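Local coordinates for protein NAD-dependent formate dehydrogenase gamma subunit (Cupriavidus necator, PDB 6VW7) that forms the [2Fe-2S] cluster-carrying gamma subunit of an NAD-dependent formate dehydrogenase, binding the beta subunit and probably taking part in electron transfer, at residues 15-20 with 40-45; 34-39 with 71-76; 106-111 with 121-126. All coordinates share one frame; numbering follows the deposited sequence. Where two conformers were deposited one is given.

Interaction 1: 15-20 with 40-45; sequences TRIAAI and DTQGYI
Ile17, Ile20 and Arg16 of helix 14-24 lie against Thr41 and Gln42 at the C-terminal end of helix 31-42, a partly buried helix-helix contact in the N-terminal helical bundle that precedes the thioredoxin-like fold in this family. Its inner side is formed by the two isoleucines, which also pack on Ile38 one turn earlier in helix 31-42. The CG1 of Ile17 lies 4.1 Å from CG of Gln42, the two side chains running obliquely across one another. Ile20 and Thr41 run antiparallel alongside each other, Ile20 CD1 coming to 3.4 Å from Thr41 OG1. Farther out, the bent chain of Arg16 brings NH2 to 3.9 Å from the Thr41 CG2 methyl, at an oblique angle to the guanidinium plane and without a polar bond between them.

With chi1 at 59°, Thr41 OG1 sits between the backbone N and the carbonyl carbon. There it hydrogen-bonds to the carbonyl O of Glu37 in the preceding turn and accepts a bond from the Gln42 side chain. The other end of the Gln42 amide, OE1, accepts the backbone N-H of Asp13, just ahead of the first helix; the OD1 of Asp13 in turn accepts a bond from Arg16 N. Gln42 thus reaches from the end of one helix to the start of the other, and Gly43, with its positive phi of 100°, then takes the chain out of helical geometry. Between the neighbours Gln42 and Thr41, NE2 stands 3.0 Å from OG1, with the hydroxyl oxygen tilted only 16° out of the amide plane.

Interaction 2: 34-39 with 71-76; sequences ILHEIQ and YHHFRQ
Gln39 OE1 accepts the backbone N-H of Arg75 at 2.8 Å, nearly straight at 166°, with the donor tilted 21° from the carbonyl plane. The same amide gives its other end to the chain two residues earlier: NE2 donates to His73 O at 2.9 Å, approaching from above the plane of that carbonyl. Gln39 can span the gap because CG is anti to the backbone N (chi1 -179°) and the chain stays extended beyond it. One side-chain amide thus ties helix 31-42 of the N-terminal helical bundle to the segment leaving helix 61-70, just where a type I beta turn from Tyr71 to Phe74 ends.

Beside this polar grip lies an aromatic cluster. Phe74 turns its edge toward the face of His36, with CE1 3.6 Å from His36 ND1, while the rings of His73 and His36 meet obliquely, His73 CD2 lying 3.6 Å from His36 CE1 near the edge of the His36 ring. The NE2 of His36 makes a weak hydrogen bond to Lys265 O of the beta subunit, and Phe74 packs on Ala267 of that chain. Over one face of the Phe74 ring, Leu35 CB makes a CH-pi contact, 3.9 Å from the centroid.

Interaction 3: 106-111 with 121-126; sequences RALGCG and VTLEPV
Leu108 and Leu123 meet through methyl groups set by their torsions. In Leu108, CG is anti to the carbonyl carbon (chi1 -62°), and a chi2 of 169° sets CD1 anti to CA, as the methyl that meets the strand. In Leu123, whose CB points toward the helix segment, CG is instead anti to the backbone N (chi1 -177°). The two CD1 methyls then lie 4.1 Å apart, the side chains crossing at a slant. The same Leu108 CD1 also touches Val121 CG1, at 3.9 Å, where the two side chains cross at about a right angle. One methyl at the end of helix 97-108 therefore rests on two residues of strand 121-126 that both face the helix, while Thr122 and Glu124 point their CB atoms to the other side of the sheet.

This is helix-on-sheet packing within the thioredoxin-like domain. Strand 82-87 runs parallel to its neighbour 121-126, and helix 97-108 lies between them in the chain, as in a beta-alpha-beta unit, with the short antiparallel strand 114-115 inserted before the return. Leu108 also packs on Phe153 and Val157 of helix 150-160, and Val121 and Leu123 reach Val84 and Val86 of strand 82-87, so the contact is continuous with the interior of the domain.

After Leu108 the chain leaves helical geometry at Gly109, through positive phi, and passes over Leu123. The Cys110 SG lies 4.4 Å from Leu123 CB, and Leu123 CD2 lies 3.9 Å from Cys110 O; Gly111 O is equally near Leu123 CB. The [2Fe-2S] cluster is about 14 Å from the Leu123 side chain. Contacts between the segments are van der Waals in kind, so cohesion rests on apolar fit; the buried Cys110 O, with no polar partner in the model, is left unsatisfied by this packing.

Interactions 1 and 2 share helix 31-42 of the N-terminal helical bundle, and interaction 2 ties it to the loop after helix 61-70; their segments alternate along the chain and touch, Ile45 pairing with Arg75 through the backbone. Interaction 1 lies toward the surface and is mostly apolar contact, small in area, with a fringe of polar groups; interaction 2 is deeper, combines two amide hydrogen bonds with an edge-to-face and an oblique ring pair, and borders the beta subunit. Interaction 3, buried in the thioredoxin-like domain across the chain's centre from interaction 1, is held by apolar packing. Arg75 of interaction 2 meets Glu124 of interaction 3 in a salt bridge, though so short that its geometry is doubtful.

Interaction 1: 15-20 with 40-45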
ATOM      1  N   THR A  15     -32.359 -12.515   9.012  1.00 33.50           N
ATOM      2  CA  THR A  15     -32.704 -11.582  10.086  1.00 32.85           C
ATOM      3  C   THR A  15     -31.501 -10.741  10.496  1.00 30.35           C
ATOM      4  O   THR A  15     -31.618  -9.528  10.690  1.00 29.85           O
ATOM      5  CB  THR A  15     -33.270 -12.329  11.308  1.00 32.94           C
ATOM      6  OG1 THR A  15     -34.325 -13.212  10.911  1.00 35.50           O
ATOM      7  CG2 THR A  15     -33.837 -11.349  12.313  1.00 34.15           C
ATOM      8  N   ARG A  16     -30.332 -11.366  10.637  1.00 31.28           N
ATOM      9  CA  ARG A  16     -29.142 -10.596  10.978  1.00 32.45           C
ATOM     10  C   ARG A  16     -28.788  -9.604   9.874  1.00 31.24           C
ATOM     11  O   ARG A  16     -28.323  -8.496  10.168  1.00 27.85           O
ATOM     12  CB  ARG A  16     -27.967 -11.537  11.276  1.00 40.34           C
ATOM     13  CG  ARG A  16     -28.104 -12.260  12.638  1.00 50.32           C
ATOM     14  CD  ARG A  16     -26.804 -12.212  13.465  1.00 54.53           C
ATOM     15  NE  ARG A  16     -25.866 -11.206  12.948  1.00 56.94           N
ATOM     16  CZ  ARG A  16     -24.673 -10.949  13.480  1.00 56.86           C
ATOM     17  NH1 ARG A  16     -24.262 -11.617  14.556  1.00 57.45           N
ATOM     18  NH2 ARG A  16     -23.900 -10.015  12.945  1.00 52.97           N
ATOM     19  N   ILE A  17     -29.018  -9.970   8.607  1.00 29.48           N
ATOM     20  CA  ILE A  17     -28.745  -9.039   7.506  1.00 27.50           C
ATOM     21  C   ILE A  17     -29.600  -7.781   7.638  1.00 29.28           C
ATOM     22  O   ILE A  17     -29.113  -6.660   7.439  1.00 28.96           O
ATOM     23  CB  ILE A  17     -28.965  -9.726   6.147  1.00 30.37           C
ATOM     24  CG1 ILE A  17     -27.855 -10.741   5.872  1.00 31.01           C
ATOM     25  CG2 ILE A  17     -29.008  -8.687   5.008  1.00 31.28           C
ATOM     26  CD1 ILE A  17     -28.133 -11.645   4.654  1.00 32.49           C
ATOM     27  N   ALA A  18     -30.882  -7.945   7.995  1.00 29.66           N
ATOM     28  CA  ALA A  18     -31.749  -6.784   8.170  1.00 30.53           C
ATOM     29  C   ALA A  18     -31.243  -5.881   9.292  1.00 29.03           C
ATOM     30  O   ALA A  18     -31.312  -4.651   9.191  1.00 27.63           O
ATOM     31  CB  ALA A  18     -33.182  -7.244   8.454  1.00 34.67           C
ATOM     32  N   ALA A  19     -30.740  -6.474  10.375  1.00 28.86           N
ATOM     33  CA  ALA A  19     -30.202  -5.678  11.476  1.00 29.20           C
ATOM     34  C   ALA A  19     -28.912  -4.980  11.074  1.00 27.19           C
ATOM     35  O   ALA A  19     -28.673  -3.828  11.461  1.00 26.92           O
ATOM     36  CB  ALA A  19     -29.952  -6.562  12.697  1.00 28.13           C
ATOM     37  N   ILE A  20     -28.036  -5.694  10.370  1.00 25.94           N
ATOM     38  CA  ILE A  20     -26.799  -5.092   9.883  1.00 27.81           C
ATOM     39  C   ILE A  20     -27.107  -3.841   9.064  1.00 28.85           C
ATOM     40  O   ILE A  20     -26.474  -2.783   9.230  1.00 26.11           O
ATOM     41  CB  ILE A  20     -26.000  -6.115   9.054  1.00 30.43           C
ATOM     42  CG1 ILE A  20     -25.326  -7.167   9.951  1.00 31.84           C
ATOM     43  CG2 ILE A  20     -25.002  -5.405   8.134  1.00 27.35           C
ATOM     44  CD1 ILE A  20     -24.808  -8.370   9.155  1.00 31.05           C
ATOM     45  N   ASP A  40     -18.662 -10.192   5.648  1.00 25.64           N
ATOM     46  CA  ASP A  40     -17.804 -10.600   6.761  1.00 29.69           C
ATOM     47  C   ASP A  40     -18.511 -11.587   7.679  1.00 32.74           C
ATOM     48  O   ASP A  40     -17.883 -12.509   8.207  1.00 35.67           O
ATOM     49  CB  ASP A  40     -17.333  -9.379   7.560  1.00 31.87           C
ATOM     50  CG  ASP A  40     -16.305  -8.530   6.793  1.00 34.54           C
ATOM     51  OD1 ASP A  40     -15.869  -8.963   5.704  1.00 34.78           O
ATOM     52  OD2 ASP A  40     -15.950  -7.428   7.271  1.00 36.10           O
ATOM     53  N   THR A  41     -19.817 -11.409   7.890  1.00 33.66           N
ATOM     54  CA  THR A  41     -20.530 -12.256   8.837  1.00 33.14           C
ATOM     55  C   THR A  41     -21.200 -13.466   8.187  1.00 32.43           C
ATOM     56  O   THR A  41     -21.277 -14.525   8.817  1.00 31.34           O
ATOM     57  CB  THR A  41     -21.574 -11.435   9.610  1.00 35.37           C
ATOM     58  OG1 THR A  41     -22.516 -10.846   8.705  1.00 30.53           O
ATOM     59  CG2 THR A  41     -20.896 -10.324  10.423  1.00 36.09           C
ATOM     60  N   GLN A  42     -21.673 -13.349   6.947  1.00 31.48           N
ATOM     61  CA  GLN A  42     -22.400 -14.432   6.296  1.00 33.61           C
ATOM     62  C   GLN A  42     -21.570 -15.192   5.272  1.00 35.68           C
ATOM     63  O   GLN A  42     -21.962 -16.294   4.879  1.00 36.78           O
ATOM     64  CB  GLN A  42     -23.652 -13.883   5.601  1.00 33.43           C
ATOM     65  CG  GLN A  42     -24.404 -12.863   6.437  1.00 33.54           C
ATOM     66  CD  GLN A  42     -24.951 -13.477   7.705  1.00 33.92           C
ATOM     67  OE1 GLN A  42     -25.586 -14.523   7.654  1.00 38.26           O
ATOM     68  NE2 GLN A  42     -24.710 -12.833   8.848  1.00 30.51           N
ATOM     69  N   GLY A  43     -20.456 -14.620   4.817  1.00 35.50           N
ATOM     70  CA  GLY A  43     -19.592 -15.233   3.841  1.00 36.90           C
ATOM     71  C   GLY A  43     -19.781 -14.724   2.427  1.00 37.08           C
ATOM     72  O   GLY A  43     -18.882 -14.896   1.603  1.00 39.97           O
ATOM     73  N   TYR A  44     -20.906 -14.077   2.139  1.00 37.36           N
ATOM     74  CA  TYR A  44     -21.236 -13.597   0.801  1.00 37.27           C
ATOM     75  C   TYR A  44     -22.409 -12.641   0.937  1.00 35.11           C
ATOM     76  O   TYR A  44     -22.985 -12.495   2.014  1.00 36.01           O
ATOM     77  CB  TYR A  44     -21.580 -14.756  -0.150  1.00 39.16           C
ATOM     78  CG  TYR A  44     -22.802 -15.564   0.266  1.00 41.75           C
ATOM     79  CD1 TYR A  44     -22.763 -16.408   1.375  1.00 41.04           C
ATOM     80  CD2 TYR A  44     -23.994 -15.478  -0.445  1.00 41.24           C
ATOM     81  CE1 TYR A  44     -23.889 -17.147   1.770  1.00 42.90           C
ATOM     82  CE2 TYR A  44     -25.119 -16.219  -0.065  1.00 42.71           C
ATOM     83  CZ  TYR A  44     -25.057 -17.051   1.044  1.00 43.56           C
ATOM     84  OH  TYR A  44     -26.165 -17.776   1.430  1.00 44.79           O
ATOM     85  N   ILE A  45     -22.776 -12.004  -0.170  1.00 34.86           N
ATOM     86  CA  ILE A  45     -23.959 -11.152  -0.154  1.00 36.17           C
ATOM     87  C   ILE A  45     -25.058 -11.887  -0.915  1.00 33.74           C
ATOM     88  O   ILE A  45     -25.003 -11.962  -2.152  1.00 31.59           O
ATOM     89  CB  ILE A  45     -23.682  -9.773  -0.764  1.00 36.64           C
ATOM     90  CG1 ILE A  45     -22.625  -9.036   0.066  1.00 37.39           C
ATOM     91  CG2 ILE A  45     -24.971  -8.958  -0.863  1.00 36.94           C
ATOM     92  CD1 ILE A  45     -21.417  -8.744  -0.713  1.00 38.63           C
TER

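Interaction 2: 34-39 with 71-76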
ATOM      1  N   ILE A  34     -21.998  -1.641   4.542  1.00 24.41           N
ATOM      2  CA  ILE A  34     -23.045  -2.650   4.705  1.00 26.39           C
ATOM      3  C   ILE A  34     -22.648  -3.936   3.990  1.00 25.37           C
ATOM      4  O   ILE A  34     -22.732  -5.031   4.555  1.00 23.86           O
ATOM      5  CB  ILE A  34     -24.394  -2.114   4.188  1.00 23.73           C
ATOM      6  CG1 ILE A  34     -24.967  -1.088   5.162  1.00 24.28           C
ATOM      7  CG2 ILE A  34     -25.381  -3.257   3.938  1.00 23.38           C
ATOM      8  CD1 ILE A  34     -26.239  -0.398   4.665  1.00 23.26           C
ATOM      9  N   LEU A  35     -22.188  -3.818   2.740  1.00 23.09           N
ATOM     10  CA  LEU A  35     -21.816  -5.004   1.976  1.00 23.62           C
ATOM     11  C   LEU A  35     -20.659  -5.741   2.641  1.00 25.39           C
ATOM     12  O   LEU A  35     -20.642  -6.976   2.672  1.00 28.08           O
ATOM     13  CB  LEU A  35     -21.454  -4.615   0.535  1.00 22.79           C
ATOM     14  CG  LEU A  35     -22.607  -4.096  -0.338  1.00 24.06           C
ATOM     15  CD1 LEU A  35     -22.104  -3.612  -1.735  1.00 22.62           C
ATOM     16  CD2 LEU A  35     -23.667  -5.153  -0.502  1.00 26.24           C
ATOM     17  N   HIS A  36     -19.681  -5.000   3.174  1.00 23.65           N
ATOM     18  CA  HIS A  36     -18.586  -5.619   3.924  1.00 25.10           C
ATOM     19  C   HIS A  36     -19.095  -6.386   5.147  1.00 23.28           C
ATOM     20  O   HIS A  36     -18.653  -7.508   5.421  1.00 24.23           O
ATOM     21  CB  HIS A  36     -17.582  -4.554   4.361  1.00 24.37           C
ATOM     22  CG  HIS A  36     -16.621  -4.150   3.280  1.00 25.45           C
ATOM     23  ND1 HIS A  36     -15.823  -5.058   2.616  1.00 25.69           N
ATOM     24  CD2 HIS A  36     -16.334  -2.937   2.748  1.00 23.95           C
ATOM     25  CE1 HIS A  36     -15.072  -4.419   1.735  1.00 24.41           C
ATOM     26  NE2 HIS A  36     -15.373  -3.133   1.786  1.00 24.53           N
ATOM     27  N   GLU A  37     -19.991  -5.780   5.924  1.00 23.11           N
ATOM     28  CA  GLU A  37     -20.439  -6.452   7.149  1.00 24.09           C
ATOM     29  C   GLU A  37     -21.253  -7.707   6.838  1.00 25.60           C
ATOM     30  O   GLU A  37     -21.119  -8.722   7.528  1.00 25.42           O
ATOM     31  CB  GLU A  37     -21.254  -5.495   8.023  1.00 21.92           C
ATOM     32  CG  GLU A  37     -21.701  -6.092   9.381  1.00 33.42           C
ATOM     33  CD  GLU A  37     -20.548  -6.367  10.352  1.00 37.20           C
ATOM     34  OE1 GLU A  37     -19.379  -6.051  10.021  1.00 38.42           O
ATOM     35  OE2 GLU A  37     -20.819  -6.905  11.455  1.00 42.07           O
ATOM     36  N   ILE A  38     -22.097  -7.656   5.803  1.00 25.36           N
ATOM     37  CA  ILE A  38     -22.822  -8.849   5.361  1.00 27.10           C
ATOM     38  C   ILE A  38     -21.846  -9.939   4.929  1.00 26.92           C
ATOM     39  O   ILE A  38     -21.919 -11.079   5.395  1.00 26.59           O
ATOM     40  CB  ILE A  38     -23.806  -8.504   4.225  1.00 25.78           C
ATOM     41  CG1 ILE A  38     -24.852  -7.490   4.700  1.00 26.30           C
ATOM     42  CG2 ILE A  38     -24.495  -9.779   3.741  1.00 25.43           C
ATOM     43  CD1 ILE A  38     -25.804  -6.990   3.583  1.00 24.91           C
ATOM     44  N   GLN A  39     -20.911  -9.606   4.033  1.00 27.38           N
ATOM     45  CA  GLN A  39     -19.930 -10.593   3.584  1.00 26.67           C
ATOM     46  C   GLN A  39     -19.063 -11.092   4.741  1.00 28.05           C
ATOM     47  O   GLN A  39     -18.724 -12.280   4.800  1.00 29.34           O
ATOM     48  CB  GLN A  39     -19.053 -10.010   2.464  1.00 24.76           C
ATOM     49  CG  GLN A  39     -18.003 -10.989   1.924  1.00 26.93           C
ATOM     50  CD  GLN A  39     -17.655 -10.745   0.471  1.00 30.75           C
ATOM     51  OE1 GLN A  39     -18.539 -10.664  -0.386  1.00 33.41           O
ATOM     52  NE2 GLN A  39     -16.359 -10.630   0.179  1.00 30.53           N
ATOM     53  N   TYR A  71     -17.382  -4.502  -7.774  1.00 31.50           N
ATOM     54  CA  TYR A  71     -16.230  -4.643  -6.893  1.00 31.36           C
ATOM     55  C   TYR A  71     -15.870  -6.116  -6.748  1.00 33.31           C
ATOM     56  O   TYR A  71     -16.660  -6.902  -6.213  1.00 35.70           O
ATOM     57  CB  TYR A  71     -16.514  -4.008  -5.530  1.00 27.91           C
ATOM     58  CG  TYR A  71     -16.587  -2.487  -5.548  1.00 25.70           C
ATOM     59  CD1 TYR A  71     -15.430  -1.697  -5.567  1.00 27.51           C
ATOM     60  CD2 TYR A  71     -17.816  -1.841  -5.535  1.00 27.37           C
ATOM     61  CE1 TYR A  71     -15.514  -0.279  -5.578  1.00 26.49           C
ATOM     62  CE2 TYR A  71     -17.912  -0.452  -5.544  1.00 29.06           C
ATOM     63  CZ  TYR A  71     -16.760   0.324  -5.584  1.00 27.07           C
ATOM     64  OH  TYR A  71     -16.889   1.690  -5.582  1.00 25.41           O
ATOM     65  N   HIS A  72     -14.655  -6.470  -7.180  1.00 34.08           N
ATOM     66  CA  HIS A  72     -14.202  -7.857  -7.185  0.55 35.05           C
ATOM     67  C   HIS A  72     -14.135  -8.462  -5.789  1.00 32.62           C
ATOM     68  O   HIS A  72     -14.177  -9.688  -5.652  1.00 33.67           O
ATOM     69  CB  HIS A  72     -12.822  -7.944  -7.849  0.55 37.32           C
ATOM     70  CG  HIS A  72     -12.814  -7.539  -9.294  0.55 39.94           C
ATOM     71  ND1 HIS A  72     -11.885  -6.662  -9.817  0.55 39.37           N
ATOM     72  CD2 HIS A  72     -13.608  -7.904 -10.328  0.55 41.33           C
ATOM     73  CE1 HIS A  72     -12.116  -6.496 -11.108  0.55 41.28           C
ATOM     74  NE2 HIS A  72     -13.153  -7.241 -11.444  0.55 41.67           N
ATOM     75  N   HIS A  73     -13.988  -7.639  -4.755  1.00 28.36           N
ATOM     76  CA  HIS A  73     -13.895  -8.203  -3.416  1.00 27.62           C
ATOM     77  C   HIS A  73     -15.180  -8.924  -3.016  1.00 27.11           C
ATOM     78  O   HIS A  73     -15.122  -9.930  -2.302  1.00 30.38           O
ATOM     79  CB  HIS A  73     -13.548  -7.108  -2.402  1.00 27.39           C
ATOM     80  CG  HIS A  73     -13.516  -7.581  -0.983  1.00 25.92           C
ATOM     81  ND1 HIS A  73     -12.435  -8.239  -0.441  1.00 27.19           N
ATOM     82  CD2 HIS A  73     -14.438  -7.491   0.006  1.00 26.14           C
ATOM     83  CE1 HIS A  73     -12.695  -8.549   0.821  1.00 27.22           C
ATOM     84  NE2 HIS A  73     -13.898  -8.097   1.117  1.00 26.03           N
ATOM     85  N   PHE A  74     -16.334  -8.475  -3.509  1.00 26.99           N
ATOM     86  CA  PHE A  74     -17.628  -8.982  -3.039  1.00 27.38           C
ATOM     87  C   PHE A  74     -18.019 -10.244  -3.797  1.00 31.53           C
ATOM     88  O   PHE A  74     -17.903 -10.298  -5.021  1.00 32.40           O
ATOM     89  CB  PHE A  74     -18.719  -7.919  -3.211  1.00 26.17           C
ATOM     90  CG  PHE A  74     -18.526  -6.702  -2.336  1.00 26.53           C
ATOM     91  CD1 PHE A  74     -18.238  -6.840  -0.987  1.00 25.56           C
ATOM     92  CD2 PHE A  74     -18.639  -5.425  -2.864  1.00 25.64           C
ATOM     93  CE1 PHE A  74     -18.051  -5.725  -0.177  1.00 25.51           C
ATOM     94  CE2 PHE A  74     -18.454  -4.304  -2.063  1.00 25.69           C
ATOM     95  CZ  PHE A  74     -18.153  -4.445  -0.731  1.00 25.58           C
ATOM     96  N   ARG A  75     -18.483 -11.261  -3.083  1.00 35.63           N
ATOM     97  CA  ARG A  75     -18.965 -12.468  -3.735  0.57 38.97           C
ATOM     98  C   ARG A  75     -20.440 -12.659  -3.426  1.00 38.55           C
ATOM     99  O   ARG A  75     -20.919 -12.296  -2.349  1.00 37.29           O
ATOM    100  CB  ARG A  75     -18.154 -13.712  -3.339  0.57 41.30           C
ATOM    101  CG  ARG A  75     -17.856 -13.888  -1.871  0.57 41.80           C
ATOM    102  CD  ARG A  75     -16.917 -15.083  -1.660  0.57 42.31           C
ATOM    103  NE  ARG A  75     -15.566 -14.828  -2.155  0.57 42.49           N
ATOM    104  CZ  ARG A  75     -15.018 -15.414  -3.219  0.57 41.95           C
ATOM    105  NH1 ARG A  75     -15.695 -16.314  -3.921  0.57 43.35           N
ATOM    106  NH2 ARG A  75     -13.782 -15.103  -3.577  0.57 39.40           N
ATOM    107  N   GLN A  76     -21.161 -13.195  -4.407  1.00 41.86           N
ATOM    108  CA  GLN A  76     -22.596 -13.419  -4.299  1.00 44.54           C
ATOM    109  C   GLN A  76     -22.955 -14.869  -4.010  1.00 42.87           C
ATOM    110  O   GLN A  76     -24.140 -15.194  -3.939  1.00 43.55           O
ATOM    111  CB  GLN A  76     -23.294 -12.943  -5.578  1.00 48.18           C
ATOM    112  CG  GLN A  76     -23.252 -11.437  -5.723  1.00 50.53           C
ATOM    113  CD  GLN A  76     -23.837 -10.937  -7.028  1.00 55.31           C
ATOM    114  OE1 GLN A  76     -24.936 -10.375  -7.054  1.00 58.20           O
ATOM    115  NE2 GLN A  76     -23.093 -11.120  -8.123  1.00 54.75           N
TER

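Interaction 3: 106-111 with 121-126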
ATOM      1  N   ARG A 106      -2.497 -26.703 -10.838  1.00 58.72           N
ATOM      2  CA  ARG A 106      -2.255 -28.139 -10.959  1.00 60.28           C
ATOM      3  C   ARG A 106      -2.429 -28.845  -9.618  1.00 56.81           C
ATOM      4  O   ARG A 106      -3.047 -29.912  -9.550  1.00 56.25           O
ATOM      5  CB  ARG A 106      -0.865 -28.400 -11.549  1.00 63.60           C
ATOM      6  CG  ARG A 106      -0.733 -27.983 -13.015  1.00 66.60           C
ATOM      7  CD  ARG A 106       0.611 -28.377 -13.644  1.00 68.65           C
ATOM      8  NE  ARG A 106       1.760 -28.047 -12.805  1.00 68.64           N
ATOM      9  CZ  ARG A 106       2.571 -27.014 -13.027  1.00 67.95           C
ATOM     10  NH1 ARG A 106       2.363 -26.220 -14.071  1.00 67.82           N
ATOM     11  NH2 ARG A 106       3.595 -26.778 -12.216  1.00 66.76           N
ATOM     12  N   ALA A 107      -1.890 -28.270  -8.542  1.00 52.68           N
ATOM     13  CA  ALA A 107      -1.959 -28.929  -7.243  1.00 52.59           C
ATOM     14  C   ALA A 107      -3.388 -28.959  -6.712  1.00 53.16           C
ATOM     15  O   ALA A 107      -3.799 -29.930  -6.066  1.00 55.88           O
ATOM     16  CB  ALA A 107      -1.029 -28.231  -6.251  1.00 49.21           C
ATOM     17  N   LEU A 108      -4.160 -27.906  -6.975  1.00 53.61           N
ATOM     18  CA  LEU A 108      -5.545 -27.841  -6.525  1.00 53.69           C
ATOM     19  C   LEU A 108      -6.538 -28.410  -7.532  1.00 57.21           C
ATOM     20  O   LEU A 108      -7.671 -28.715  -7.154  1.00 55.36           O
ATOM     21  CB  LEU A 108      -5.915 -26.392  -6.200  1.00 51.42           C
ATOM     22  CG  LEU A 108      -5.080 -25.794  -5.068  1.00 48.82           C
ATOM     23  CD1 LEU A 108      -5.308 -24.294  -4.971  1.00 46.46           C
ATOM     24  CD2 LEU A 108      -5.388 -26.484  -3.740  1.00 49.20           C
ATOM     25  N   GLY A 109      -6.162 -28.530  -8.802  1.00 59.96           N
ATOM     26  CA  GLY A 109      -7.077 -29.059  -9.793  1.00 62.11           C
ATOM     27  C   GLY A 109      -8.173 -28.119 -10.236  1.00 61.76           C
ATOM     28  O   GLY A 109      -9.200 -28.581 -10.738  1.00 62.99           O
ATOM     29  N   CYS A 110      -7.990 -26.811 -10.071  1.00 60.10           N
ATOM     30  CA  CYS A 110      -8.993 -25.844 -10.491  1.00 59.10           C
ATOM     31  C   CYS A 110      -8.293 -24.554 -10.885  1.00 56.34           C
ATOM     32  O   CYS A 110      -7.144 -24.309 -10.510  1.00 57.66           O
ATOM     33  CB  CYS A 110     -10.028 -25.581  -9.386  1.00 59.23           C
ATOM     34  SG  CYS A 110      -9.388 -24.679  -7.947  1.00 57.35           S
ATOM     35  N   GLY A 111      -8.999 -23.729 -11.657  1.00 53.27           N
ATOM     36  CA  GLY A 111      -8.472 -22.452 -12.081  1.00 50.72           C
ATOM     37  C   GLY A 111      -8.761 -21.347 -11.083  1.00 48.54           C
ATOM     38  O   GLY A 111      -9.341 -21.559 -10.018  1.00 46.97           O
ATOM     39  N   VAL A 121     -10.800 -25.263  -0.718  1.00 45.92           N
ATOM     40  CA  VAL A 121     -10.015 -24.108  -1.131  1.00 42.68           C
ATOM     41  C   VAL A 121     -10.706 -23.429  -2.304  1.00 42.65           C
ATOM     42  O   VAL A 121     -11.115 -24.094  -3.262  1.00 42.31           O
ATOM     43  CB  VAL A 121      -8.576 -24.505  -1.514  1.00 41.62           C
ATOM     44  CG1 VAL A 121      -7.860 -23.344  -2.232  1.00 40.28           C
ATOM     45  CG2 VAL A 121      -7.798 -24.923  -0.285  1.00 39.55           C
ATOM     46  N   THR A 122     -10.844 -22.109  -2.220  1.00 41.88           N
ATOM     47  CA  THR A 122     -11.181 -21.265  -3.363  1.00 41.32           C
ATOM     48  C   THR A 122      -9.929 -20.494  -3.757  1.00 39.67           C
ATOM     49  O   THR A 122      -9.345 -19.787  -2.927  1.00 39.67           O
ATOM     50  CB  THR A 122     -12.326 -20.303  -3.034  1.00 41.23           C
ATOM     51  OG1 THR A 122     -13.541 -21.045  -2.850  1.00 44.60           O
ATOM     52  CG2 THR A 122     -12.519 -19.290  -4.152  1.00 41.39           C
ATOM     53  N   LEU A 123      -9.523 -20.632  -5.016  1.00 40.05           N
ATOM     54  CA  LEU A 123      -8.320 -19.995  -5.543  1.00 38.76           C
ATOM     55  C   LEU A 123      -8.699 -18.677  -6.214  1.00 36.32           C
ATOM     56  O   LEU A 123      -9.514 -18.664  -7.142  1.00 34.90           O
ATOM     57  CB  LEU A 123      -7.625 -20.926  -6.532  1.00 40.17           C
ATOM     58  CG  LEU A 123      -6.307 -20.453  -7.138  1.00 39.80           C
ATOM     59  CD1 LEU A 123      -5.273 -20.296  -6.044  1.00 37.35           C
ATOM     60  CD2 LEU A 123      -5.858 -21.461  -8.179  1.00 41.43           C
ATOM     61  N   GLU A 124      -8.123 -17.571  -5.736  1.00 36.49           N
ATOM     62  CA  GLU A 124      -8.401 -16.235  -6.250  1.00 38.26           C
ATOM     63  C   GLU A 124      -7.109 -15.498  -6.572  1.00 35.97           C
ATOM     64  O   GLU A 124      -6.117 -15.641  -5.845  1.00 34.03           O
ATOM     65  CB  GLU A 124      -9.195 -15.406  -5.230  1.00 42.26           C
ATOM     66  CG  GLU A 124     -10.581 -15.940  -4.904  1.00 47.40           C
ATOM     67  CD  GLU A 124     -11.635 -15.522  -5.919  1.00 52.33           C
ATOM     68  OE1 GLU A 124     -11.292 -14.884  -6.943  1.00 53.31           O
ATOM     69  OE2 GLU A 124     -12.820 -15.835  -5.683  1.00 55.17           O
ATOM     70  N   PRO A 125      -7.090 -14.683  -7.628  1.00 33.80           N
ATOM     71  CA  PRO A 125      -5.958 -13.783  -7.827  1.00 32.92           C
ATOM     72  C   PRO A 125      -6.136 -12.541  -6.969  1.00 30.92           C
ATOM     73  O   PRO A 125      -7.248 -12.150  -6.609  1.00 33.08           O
ATOM     74  CB  PRO A 125      -6.026 -13.453  -9.325  1.00 33.44           C
ATOM     75  CG  PRO A 125      -7.506 -13.441  -9.606  1.00 33.96           C
ATOM     76  CD  PRO A 125      -8.147 -14.450  -8.630  1.00 34.33           C
ATOM     77  N   VAL A 126      -5.012 -11.946  -6.603  1.00 27.33           N
ATOM     78  CA  VAL A 126      -4.988 -10.632  -5.979  1.00 25.45           C
ATOM     79  C   VAL A 126      -3.876  -9.848  -6.658  1.00 27.06           C
ATOM     80  O   VAL A 126      -2.912 -10.431  -7.165  1.00 27.41           O
ATOM     81  CB  VAL A 126      -4.784 -10.726  -4.446  1.00 25.04           C
ATOM     82  CG1 VAL A 126      -3.455 -11.404  -4.113  1.00 23.89           C
ATOM     83  CG2 VAL A 126      -4.902  -9.350  -3.778  1.00 23.20           C
TER